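Local coordinates for MccF (Escherichia coli, PDB 4IIY), which confers self-immunity to microcin C7 and, as a peptidase S66 family member, probably acts as a serine carboxypeptidase-like hydrolase, at residues Tyr183-Phe186 against Ile187-Thr191; Ile276-Val279 against Glu280-Ser284; Leu288-Val291 against Phe292-Val295. The protein carries 1 engineered substitution. One frame throughout, in Å; residues are numbered along the deposited sequence.

Contact 1: Tyr183-Phe186 against Ile187-Thr191; sequences YESF and IKILT
I187 lies over one face of the Y183 ring, one helical turn further along the chain. CB of I187 stands 4.3 Å from the ring centroid and 27° off the ring normal, a CH-pi contact. The two branches of I187 then part. CG2 drops back toward the backbone and meets the carbonyl oxygens of Y183 and E184. CG1 and CD1 run out along the ring to its hydroxyl end, where CD1 is 3.5 Å from Y183 OH. The torsions of I187 explain this reach: CG1 is anti to the backbone N (chi1 -158°) and the chain bends at chi2 (70°). An alanine in place of Y183 removes the ring under I187 CB and the hydroxyl beside CD1, which would probably open a gap and leave the outer branch of I187 freer to turn.

F186 and L190 repeat the pattern on another side of the helix. L190 CD1 sits over a face of the F186 ring and comes within 3.4 Å of F186 CE1. It is a CH-pi contact over the face, offset toward CE1.

Five successive i to i+4 backbone bonds run from I187 N to T191 N. The one from I187 N to Y183 O is nearly straight and 2.9 Å long. T191 OG1 adds a second bond to I187 O, at 2.6 Å. It and T191 N come from opposite faces of the carbonyl plane.

These residues form the last two and a half turns of helix 178-191. F186 and L190 pack on strand 140-143 of the six-stranded sheet, and the F186 ring also meets F172 edge-to-face. S185 OG bonds to T344 N, while K188 and I189 touch Y198 of strand 198-199.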
ATOM      1  N   TYR B 183      23.558 -18.504  -3.375  1.00  7.81           N
ATOM      2  CA  TYR B 183      24.897 -18.120  -2.991  1.00  7.55           C
ATOM      3  C   TYR B 183      25.808 -17.895  -4.197  1.00  8.36           C
ATOM      4  O   TYR B 183      26.586 -16.944  -4.223  1.00  8.31           O
ATOM      5  CB  TYR B 183      25.520 -19.146  -2.045  1.00  8.37           C
ATOM      6  CG  TYR B 183      26.905 -18.715  -1.644  1.00  8.47           C
ATOM      7  CD1 TYR B 183      27.088 -17.710  -0.710  1.00  9.53           C
ATOM      8  CD2 TYR B 183      28.035 -19.276  -2.235  1.00  9.26           C
ATOM      9  CE1 TYR B 183      28.364 -17.277  -0.358  1.00  9.85           C
ATOM     10  CE2 TYR B 183      29.316 -18.847  -1.887  1.00 10.90           C
ATOM     11  CZ  TYR B 183      29.467 -17.853  -0.939  1.00 10.06           C
ATOM     12  OH  TYR B 183      30.726 -17.409  -0.570  1.00 11.97           O
ATOM     13  N   GLU B 184      25.715 -18.771  -5.189  1.00  8.08           N
ATOM     14  CA  GLU B 184      26.543 -18.636  -6.381  1.00  8.41           C
ATOM     15  C   GLU B 184      26.344 -17.282  -7.061  1.00  8.68           C
ATOM     16  O   GLU B 184      27.309 -16.669  -7.512  1.00  9.37           O
ATOM     17  CB  GLU B 184      26.280 -19.794  -7.339  1.00 10.36           C
ATOM     18  CG  GLU B 184      26.927 -21.094  -6.889  1.00 19.04           C
ATOM     19  CD  GLU B 184      26.331 -22.329  -7.540  1.00 29.10           C
ATOM     20  OE1 GLU B 184      25.763 -22.216  -8.648  1.00 33.62           O
ATOM     21  OE2 GLU B 184      26.428 -23.420  -6.934  1.00 35.32           O
ATOM     22  N   SER B 185      25.109 -16.795  -7.122  1.00  8.13           N
ATOM     23  CA  SER B 185      24.876 -15.475  -7.714  1.00  7.51           C
ATOM     24  C   SER B 185      25.426 -14.346  -6.833  1.00  8.24           C
ATOM     25  O   SER B 185      26.081 -13.418  -7.322  1.00  8.57           O
ATOM     26  CB  SER B 185      23.384 -15.257  -7.984  1.00  8.39           C
ATOM     27  OG  SER B 185      23.132 -13.960  -8.491  1.00  8.60           O
ATOM     28  N   PHE B 186      25.153 -14.430  -5.535  1.00  8.28           N
ATOM     29  CA  PHE B 186      25.650 -13.470  -4.549  1.00  7.90           C
ATOM     30  C   PHE B 186      27.167 -13.298  -4.683  1.00  8.71           C
ATOM     31  O   PHE B 186      27.676 -12.184  -4.854  1.00  9.05           O
ATOM     32  CB  PHE B 186      25.268 -13.974  -3.148  1.00  8.29           C
ATOM     33  CG  PHE B 186      25.856 -13.196  -2.001  1.00  7.86           C
ATOM     34  CD1 PHE B 186      25.251 -12.036  -1.542  1.00  8.88           C
ATOM     35  CD2 PHE B 186      26.976 -13.673  -1.330  1.00  9.22           C
ATOM     36  CE1 PHE B 186      25.772 -11.351  -0.456  1.00  9.47           C
ATOM     37  CE2 PHE B 186      27.506 -12.992  -0.251  1.00  9.71           C
ATOM     38  CZ  PHE B 186      26.896 -11.833   0.196  1.00  9.43           C
ATOM     39  N   ILE B 187      27.896 -14.404  -4.618  1.00  8.14           N
ATOM     40  CA  ILE B 187      29.351 -14.322  -4.635  1.00  9.39           C
ATOM     41  C   ILE B 187      29.879 -13.899  -6.014  1.00  9.68           C
ATOM     42  O   ILE B 187      30.838 -13.128  -6.092  1.00  9.69           O
ATOM     43  CB  ILE B 187      30.014 -15.633  -4.121  1.00  9.60           C
ATOM     44  CG1 ILE B 187      31.443 -15.366  -3.632  1.00 11.04           C
ATOM     45  CG2 ILE B 187      29.951 -16.746  -5.168  1.00 11.13           C
ATOM     46  CD1 ILE B 187      31.504 -14.550  -2.354  1.00 12.85           C
ATOM     47  N   LYS B 188      29.250 -14.352  -7.092  1.00  9.27           N
ATOM     48  CA  LYS B 188      29.679 -13.939  -8.425  1.00  9.77           C
ATOM     49  C   LYS B 188      29.517 -12.434  -8.649  1.00  9.58           C
ATOM     50  O   LYS B 188      30.452 -11.746  -9.080  1.00 10.11           O
ATOM     51  CB  LYS B 188      28.888 -14.697  -9.491  1.00 11.25           C
ATOM     52  CG  LYS B 188      29.237 -14.321 -10.927  1.00 13.54           C
ATOM     53  CD  LYS B 188      30.639 -14.771 -11.292  1.00 15.11           C
ATOM     54  CE  LYS B 188      30.927 -14.582 -12.773  1.00 18.47           C
ATOM     55  NZ  LYS B 188      32.280 -15.101 -13.121  1.00 20.53           N
ATOM     56  N   ILE B 189      28.322 -11.927  -8.375  1.00  9.04           N
ATOM     57  CA  ILE B 189      28.009 -10.528  -8.632  1.00  9.03           C
ATOM     58  C   ILE B 189      28.905  -9.604  -7.815  1.00  8.76           C
ATOM     59  O   ILE B 189      29.399  -8.592  -8.319  1.00  9.88           O
ATOM     60  CB  ILE B 189      26.525 -10.222  -8.317  1.00  9.63           C
ATOM     61  CG1 ILE B 189      25.595 -10.941  -9.298  1.00 10.60           C
ATOM     62  CG2 ILE B 189      26.260  -8.729  -8.374  1.00  9.87           C
ATOM     63  CD1 ILE B 189      25.763 -10.501 -10.737  1.00 12.65           C
ATOM     64  N   LEU B 190      29.129  -9.956  -6.555  1.00  8.10           N
ATOM     65  CA  LEU B 190      29.801  -9.049  -5.644  1.00  8.56           C
ATOM     66  C   LEU B 190      31.330  -9.171  -5.661  1.00  9.28           C
ATOM     67  O   LEU B 190      32.018  -8.247  -5.224  1.00 10.63           O
ATOM     68  CB  LEU B 190      29.255  -9.214  -4.220  1.00  9.33           C
ATOM     69  CG  LEU B 190      27.762  -8.906  -4.045  1.00  9.41           C
ATOM     70  CD1 LEU B 190      27.332  -9.179  -2.619  1.00 10.39           C
ATOM     71  CD2 LEU B 190      27.424  -7.468  -4.432  1.00  9.53           C
ATOM     72  N   THR B 191      31.865 -10.292  -6.147  1.00  9.50           N
ATOM     73  CA  THR B 191      33.326 -10.457  -6.175  1.00 11.40           C
ATOM     74  C   THR B 191      33.965 -10.375  -7.559  1.00 12.89           C
ATOM     75  O   THR B 191      35.186 -10.206  -7.659  1.00 14.56           O
ATOM     76  CB  THR B 191      33.804 -11.774  -5.524  1.00 11.47           C
ATOM     77  OG1 THR B 191      33.457 -12.886  -6.357  1.00 12.66           O
ATOM     78  CG2 THR B 191      33.223 -11.948  -4.138  1.00 12.22           C
TER

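Contact 2: Ile276-Val279 against Glu280-Ser284; sequences IATV and ERLFS
The F283 ring has V279 CG1 over one face. This methyl is 3.8 Å from the ring centroid and 28° off the normal, a CH-pi contact. Its closest ring atom is F283 CE2, at 3.4 Å. The two side chains lie side by side and point the same way. V279 CG1 is anti to the backbone N (chi1 167°), which carries it forward along the helix to the ring. At the inner end of the ring, F283 CG is 3.4 Å from V279 O.

The guanidinium of R281 has its main polar partner in T250 of the second subunit. A water takes a hydrogen bond from R281 NE at 3.0 Å and also bonds to T278 OG1, at 2.8 Å. T278 CG2 lies alongside L282 CD1, at 3.9 Å.

The carboxylate of E280 turns away from the preceding turn. R90 and R97 of the second subunit form salt bridges with it, and Y89 and S124 of that subunit add hydrogen bonds. The site is an intersubunit ion-pair cluster, which would probably stabilise the charged form of E280.

This is a helix buried at a dimer interface. L246 and L319 of its own subunit touch F283, and the E280 ion pairs hold it to the other. The F283 side chain is about 9 Å from that of E270, the predicted charge-relay residue.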
ATOM      1  N   ILE B 276      -4.661 -11.090  -6.699  1.00  7.81           N
ATOM      2  CA  ILE B 276      -4.788 -10.430  -7.978  1.00  7.99           C
ATOM      3  C   ILE B 276      -5.430  -9.048  -7.801  1.00  8.00           C
ATOM      4  O   ILE B 276      -5.070  -8.108  -8.511  1.00  7.91           O
ATOM      5  CB  ILE B 276      -5.552 -11.343  -8.973  1.00  8.87           C
ATOM      6  CG1 ILE B 276      -5.648 -10.697 -10.351  1.00  9.24           C
ATOM      7  CG2 ILE B 276      -6.931 -11.726  -8.432  1.00  9.45           C
ATOM      8  CD1 ILE B 276      -6.002 -11.684 -11.451  1.00  9.43           C
ATOM      9  N   ALA B 277      -6.348  -8.908  -6.845  1.00  7.50           N
ATOM     10  CA  ALA B 277      -6.941  -7.597  -6.567  1.00  8.68           C
ATOM     11  C   ALA B 277      -5.878  -6.565  -6.201  1.00  8.39           C
ATOM     12  O   ALA B 277      -5.894  -5.435  -6.703  1.00  9.52           O
ATOM     13  CB  ALA B 277      -7.988  -7.702  -5.474  1.00  9.34           C
ATOM     14  N   THR B 278      -4.956  -6.949  -5.322  1.00  8.22           N
ATOM     15  CA  THR B 278      -3.886  -6.048  -4.900  1.00  9.28           C
ATOM     16  C   THR B 278      -2.922  -5.773  -6.051  1.00  8.61           C
ATOM     17  O   THR B 278      -2.463  -4.637  -6.230  1.00  8.44           O
ATOM     18  CB  THR B 278      -3.113  -6.632  -3.700  1.00  8.86           C
ATOM     19  OG1 THR B 278      -3.991  -6.693  -2.573  1.00 10.91           O
ATOM     20  CG2 THR B 278      -1.923  -5.759  -3.342  1.00 11.45           C
ATOM     21  N   VAL B 279      -2.602  -6.799  -6.830  1.00  7.85           N
ATOM     22  CA  VAL B 279      -1.724  -6.603  -7.975  1.00  8.92           C
ATOM     23  C   VAL B 279      -2.312  -5.615  -8.991  1.00  7.07           C
ATOM     24  O   VAL B 279      -1.599  -4.735  -9.481  1.00  7.94           O
ATOM     25  CB  VAL B 279      -1.321  -7.955  -8.602  1.00  7.65           C
ATOM     26  CG1 VAL B 279      -0.676  -7.772  -9.956  1.00 11.24           C
ATOM     27  CG2 VAL B 279      -0.385  -8.710  -7.657  1.00 11.48           C
ATOM     28  N   GLU B 280      -3.607  -5.714  -9.281  1.00  7.40           N
ATOM     29  CA  GLU B 280      -4.234  -4.728 -10.155  1.00  7.35           C
ATOM     30  C   GLU B 280      -4.096  -3.317  -9.575  1.00  6.20           C
ATOM     31  O   GLU B 280      -3.774  -2.362 -10.287  1.00  6.79           O
ATOM     32  CB  GLU B 280      -5.710  -5.055 -10.422  1.00  7.92           C
ATOM     33  CG  GLU B 280      -6.335  -4.029 -11.379  1.00  7.42           C
ATOM     34  CD  GLU B 280      -7.835  -4.173 -11.598  1.00  7.49           C
ATOM     35  OE1 GLU B 280      -8.351  -5.313 -11.643  1.00  8.18           O
ATOM     36  OE2 GLU B 280      -8.508  -3.120 -11.733  1.00  7.96           O
ATOM     37  N   ARG B 281      -4.338  -3.179  -8.276  1.00  7.60           N
ATOM     38  CA  ARG B 281      -4.244  -1.875  -7.625  1.00  6.62           C
ATOM     39  C   ARG B 281      -2.849  -1.262  -7.774  1.00  6.72           C
ATOM     40  O   ARG B 281      -2.703  -0.075  -8.083  1.00  6.83           O
ATOM     41  CB  ARG B 281      -4.597  -2.008  -6.144  1.00  8.79           C
ATOM     42  CG  ARG B 281      -4.705  -0.702  -5.410  1.00  9.20           C
ATOM     43  CD  ARG B 281      -5.209  -0.942  -3.980  1.00 13.15           C
ATOM     44  NE  ARG B 281      -4.119  -1.292  -3.075  1.00 11.62           N
ATOM     45  CZ  ARG B 281      -3.273  -0.397  -2.585  1.00 13.75           C
ATOM     46  NH1 ARG B 281      -3.413   0.877  -2.920  1.00 14.59           N
ATOM     47  NH2 ARG B 281      -2.295  -0.768  -1.768  1.00 16.21           N
ATOM     48  N   LEU B 282      -1.819  -2.073  -7.545  1.00  6.44           N
ATOM     49  CA  LEU B 282      -0.446  -1.577  -7.607  1.00  7.08           C
ATOM     50  C   LEU B 282      -0.024  -1.245  -9.039  1.00  6.85           C
ATOM     51  O   LEU B 282       0.662  -0.247  -9.267  1.00  7.29           O
ATOM     52  CB  LEU B 282       0.517  -2.582  -6.970  1.00  7.45           C
ATOM     53  CG  LEU B 282       0.333  -2.787  -5.467  1.00  7.10           C
ATOM     54  CD1 LEU B 282       1.126  -4.007  -5.006  1.00  9.46           C
ATOM     55  CD2 LEU B 282       0.753  -1.556  -4.672  1.00  9.58           C
ATOM     56  N   PHE B 283      -0.438  -2.058 -10.008  1.00  7.16           N
ATOM     57  CA  PHE B 283      -0.130  -1.753 -11.401  1.00  5.98           C
ATOM     58  C   PHE B 283      -0.853  -0.464 -11.820  1.00  6.59           C
ATOM     59  O   PHE B 283      -0.275   0.384 -12.514  1.00  6.84           O
ATOM     60  CB  PHE B 283      -0.542  -2.901 -12.331  1.00  7.54           C
ATOM     61  CG  PHE B 283       0.335  -4.137 -12.260  1.00  7.88           C
ATOM     62  CD1 PHE B 283       1.594  -4.115 -11.681  1.00 11.07           C
ATOM     63  CD2 PHE B 283      -0.123  -5.327 -12.810  1.00  8.30           C
ATOM     64  CE1 PHE B 283       2.377  -5.276 -11.650  1.00 11.41           C
ATOM     65  CE2 PHE B 283       0.644  -6.475 -12.798  1.00  8.59           C
ATOM     66  CZ  PHE B 283       1.899  -6.450 -12.225  1.00 11.09           C
ATOM     67  N   SER B 284      -2.111  -0.298 -11.412  1.00  7.36           N
ATOM     68  CA  SER B 284      -2.818   0.944 -11.726  1.00  8.05           C
ATOM     69  C   SER B 284      -2.185   2.167 -11.051  1.00  6.87           C
ATOM     70  O   SER B 284      -2.149   3.236 -11.647  1.00  7.41           O
ATOM     71  CB  SER B 284      -4.314   0.840 -11.432  1.00  6.84           C
ATOM     72  OG  SER B 284      -4.953   0.145 -12.502  1.00  7.34           O
TER
HETATM   73  O   HOH W   1      -4.760  -4.058  -2.110  1.00 15.61           O

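Contact 3: Leu288-Val291 against Phe292-Val295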
ATOM      1  N   LEU B 288      -1.196   5.503 -13.097  1.00  7.07           N
ATOM      2  CA  LEU B 288      -1.666   6.847 -12.756  1.00  6.98           C
ATOM      3  C   LEU B 288      -0.492   7.800 -12.601  1.00  7.46           C
ATOM      4  O   LEU B 288      -0.605   9.002 -12.860  1.00  8.63           O
ATOM      5  CB  LEU B 288      -2.490   6.847 -11.470  1.00  7.32           C
ATOM      6  CG  LEU B 288      -3.742   5.973 -11.451  1.00  7.84           C
ATOM      7  CD1 LEU B 288      -4.478   6.141 -10.133  1.00  9.01           C
ATOM      8  CD2 LEU B 288      -4.668   6.273 -12.627  1.00 10.37           C
ATOM      9  N   ASN B 289       0.638   7.256 -12.167  1.00  7.23           N
ATOM     10  CA  ASN B 289       1.841   8.041 -11.949  1.00  7.89           C
ATOM     11  C   ASN B 289       2.696   8.261 -13.203  1.00  8.07           C
ATOM     12  O   ASN B 289       3.797   8.800 -13.124  1.00  9.86           O
ATOM     13  CB  ASN B 289       2.664   7.414 -10.831  1.00  7.77           C
ATOM     14  CG  ASN B 289       2.218   7.892  -9.470  1.00  8.30           C
ATOM     15  OD1 ASN B 289       2.725   8.898  -8.964  1.00  9.08           O
ATOM     16  ND2 ASN B 289       1.238   7.222  -8.892  1.00  8.89           N
ATOM     17  N   ARG B 290       2.160   7.871 -14.351  1.00  7.64           N
ATOM     18  CA  ARG B 290       2.807   8.062 -15.657  1.00  8.08           C
ATOM     19  C   ARG B 290       4.078   7.246 -15.827  1.00  8.97           C
ATOM     20  O   ARG B 290       4.879   7.506 -16.738  1.00  9.62           O
ATOM     21  CB  ARG B 290       3.074   9.549 -15.948  1.00 11.66           C
ATOM     22  CG  ARG B 290       1.827  10.424 -15.873  1.00 13.81           C
ATOM     23  CD  ARG B 290       2.165  11.869 -16.209  1.00 22.73           C
ATOM     24  NE  ARG B 290       0.994  12.740 -16.169  1.00 35.64           N
ATOM     25  CZ  ARG B 290       0.199  12.976 -17.209  1.00 42.58           C
ATOM     26  NH1 ARG B 290       0.446  12.402 -18.379  1.00 46.01           N
ATOM     27  NH2 ARG B 290      -0.844  13.787 -17.079  1.00 42.54           N
ATOM     28  N   VAL B 291       4.272   6.247 -14.975  1.00  7.70           N
ATOM     29  CA  VAL B 291       5.457   5.422 -15.070  1.00  8.12           C
ATOM     30  C   VAL B 291       5.531   4.715 -16.430  1.00  8.07           C
ATOM     31  O   VAL B 291       6.614   4.585 -17.015  1.00  8.82           O
ATOM     32  CB  VAL B 291       5.503   4.402 -13.921  1.00  7.97           C
ATOM     33  CG1 VAL B 291       6.651   3.428 -14.117  1.00  9.45           C
ATOM     34  CG2 VAL B 291       5.623   5.127 -12.576  1.00 10.35           C
ATOM     35  N   PHE B 292       4.386   4.279 -16.944  1.00  8.58           N
ATOM     36  CA  PHE B 292       4.359   3.530 -18.199  1.00  9.86           C
ATOM     37  C   PHE B 292       4.512   4.440 -19.425  1.00 10.52           C
ATOM     38  O   PHE B 292       4.639   3.950 -20.548  1.00 11.57           O
ATOM     39  CB  PHE B 292       3.105   2.651 -18.290  1.00  9.39           C
ATOM     40  CG  PHE B 292       2.979   1.654 -17.160  1.00  8.81           C
ATOM     41  CD1 PHE B 292       4.088   0.968 -16.685  1.00  9.58           C
ATOM     42  CD2 PHE B 292       1.749   1.420 -16.560  1.00  9.62           C
ATOM     43  CE1 PHE B 292       3.973   0.060 -15.640  1.00  9.89           C
ATOM     44  CE2 PHE B 292       1.631   0.507 -15.518  1.00 10.18           C
ATOM     45  CZ  PHE B 292       2.740  -0.168 -15.062  1.00 11.27           C
ATOM     46  N   ASP B 293       4.524   5.754 -19.208  1.00  9.41           N
ATOM     47  CA  ASP B 293       4.851   6.705 -20.269  1.00 10.82           C
ATOM     48  C   ASP B 293       6.356   6.930 -20.358  1.00 10.50           C
ATOM     49  O   ASP B 293       6.842   7.508 -21.338  1.00 14.28           O
ATOM     50  CB  ASP B 293       4.162   8.056 -20.028  1.00 12.96           C
ATOM     51  CG  ASP B 293       2.652   7.993 -20.194  1.00 17.23           C
ATOM     52  OD1 ASP B 293       2.156   7.081 -20.888  1.00 19.02           O
ATOM     53  OD2 ASP B 293       1.965   8.878 -19.632  1.00 20.71           O
ATOM     54  N   LYS B 294       7.086   6.494 -19.336  1.00  9.03           N
ATOM     55  CA  LYS B 294       8.517   6.750 -19.248  1.00 10.91           C
ATOM     56  C   LYS B 294       9.394   5.538 -19.524  1.00  9.23           C
ATOM     57  O   LYS B 294      10.412   5.657 -20.208  1.00 10.76           O
ATOM     58  CB  LYS B 294       8.879   7.270 -17.858  1.00 11.66           C
ATOM     59  CG  LYS B 294       8.318   8.632 -17.493  1.00 11.62           C
ATOM     60  CD  LYS B 294       8.619   8.898 -16.017  1.00 17.01           C
ATOM     61  CE  LYS B 294       8.059  10.204 -15.496  1.00 22.22           C
ATOM     62  NZ  LYS B 294       8.301  10.284 -14.021  1.00 20.50           N
ATOM     63  N   VAL B 295       9.044   4.386 -18.956  1.00  8.82           N
ATOM     64  CA  VAL B 295       9.982   3.267 -18.940  1.00  8.24           C
ATOM     65  C   VAL B 295      10.081   2.559 -20.290  1.00  8.45           C
ATOM     66  O   VAL B 295       9.101   2.472 -21.035  1.00 10.90           O
ATOM     67  CB  VAL B 295       9.701   2.260 -17.794  1.00  9.68           C
ATOM     68  CG1 VAL B 295       9.786   2.965 -16.445  1.00 10.69           C
ATOM     69  CG2 VAL B 295       8.349   1.593 -17.955  1.00 10.56           C
TER
HETATM   70  O   HOH W   2       6.678   8.453 -12.829  1.00 17.54           O
HETATM   71  O   HOH W   3       3.341  11.338 -19.324  1.00 27.68           O
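V291 O is gripped by two backbone donors, K294 N at 3.0 Å and V295 N at 3.1 Å. V295 N comes nearly along the C=O axis, whereas K294 N sits well above the carbonyl plane. One residue earlier, R290 O accepts from D293 N, again from above its plane. The turn is closed by two i to i+3 bonds and one i to i+4 bond. V291 CG1 meets V295 CG1 at 3.9 Å.

At the surface, R290 and D293 are close without a salt bridge. R290 NH1 and D293 OD2 are 4.0 Å apart, the guanidinium and carboxylate planes 46° apart. A water joins them, donating to D293 OD2 at 2.8 Å and accepting from R290 NH1. The stronger partner of R290 is E256 of the second subunit. A second water links N289 O to K294 NZ, at 2.7 Å from the amine. That amine also bonds to I261 O.

R290 has positive phi (67°) and is the C-prime residue of a Schellman motif ending helix 276-288. The chain then turns into the short, weakly bonded helix 291-294. F292 packs between L286 of the first helix and L319 and L323 of helix 315-323, and the chain soon enters strand 297-301.

In the fold
Contacts 2 and 3 are close neighbours in the C-terminal domain, on helix 276-288 and the short helix that follows it. They touch where F283 O meets the F292 ring, and both reach the second subunit. Contact 1 lies on the opposite side of the chain's centre, about 33 Å from contact 2 and 32 Å from contact 3, centre to centre. No other chain touches it. Contacts 1 and 2 are mostly buried and each sets an aliphatic group over an aromatic face. Contact 2 adds buried ion pairs with the second subunit. Contact 3, partly buried, has no ring-face contact between its own segments. It relies on i to i+3 bonds and water bridges, one between opposite charges.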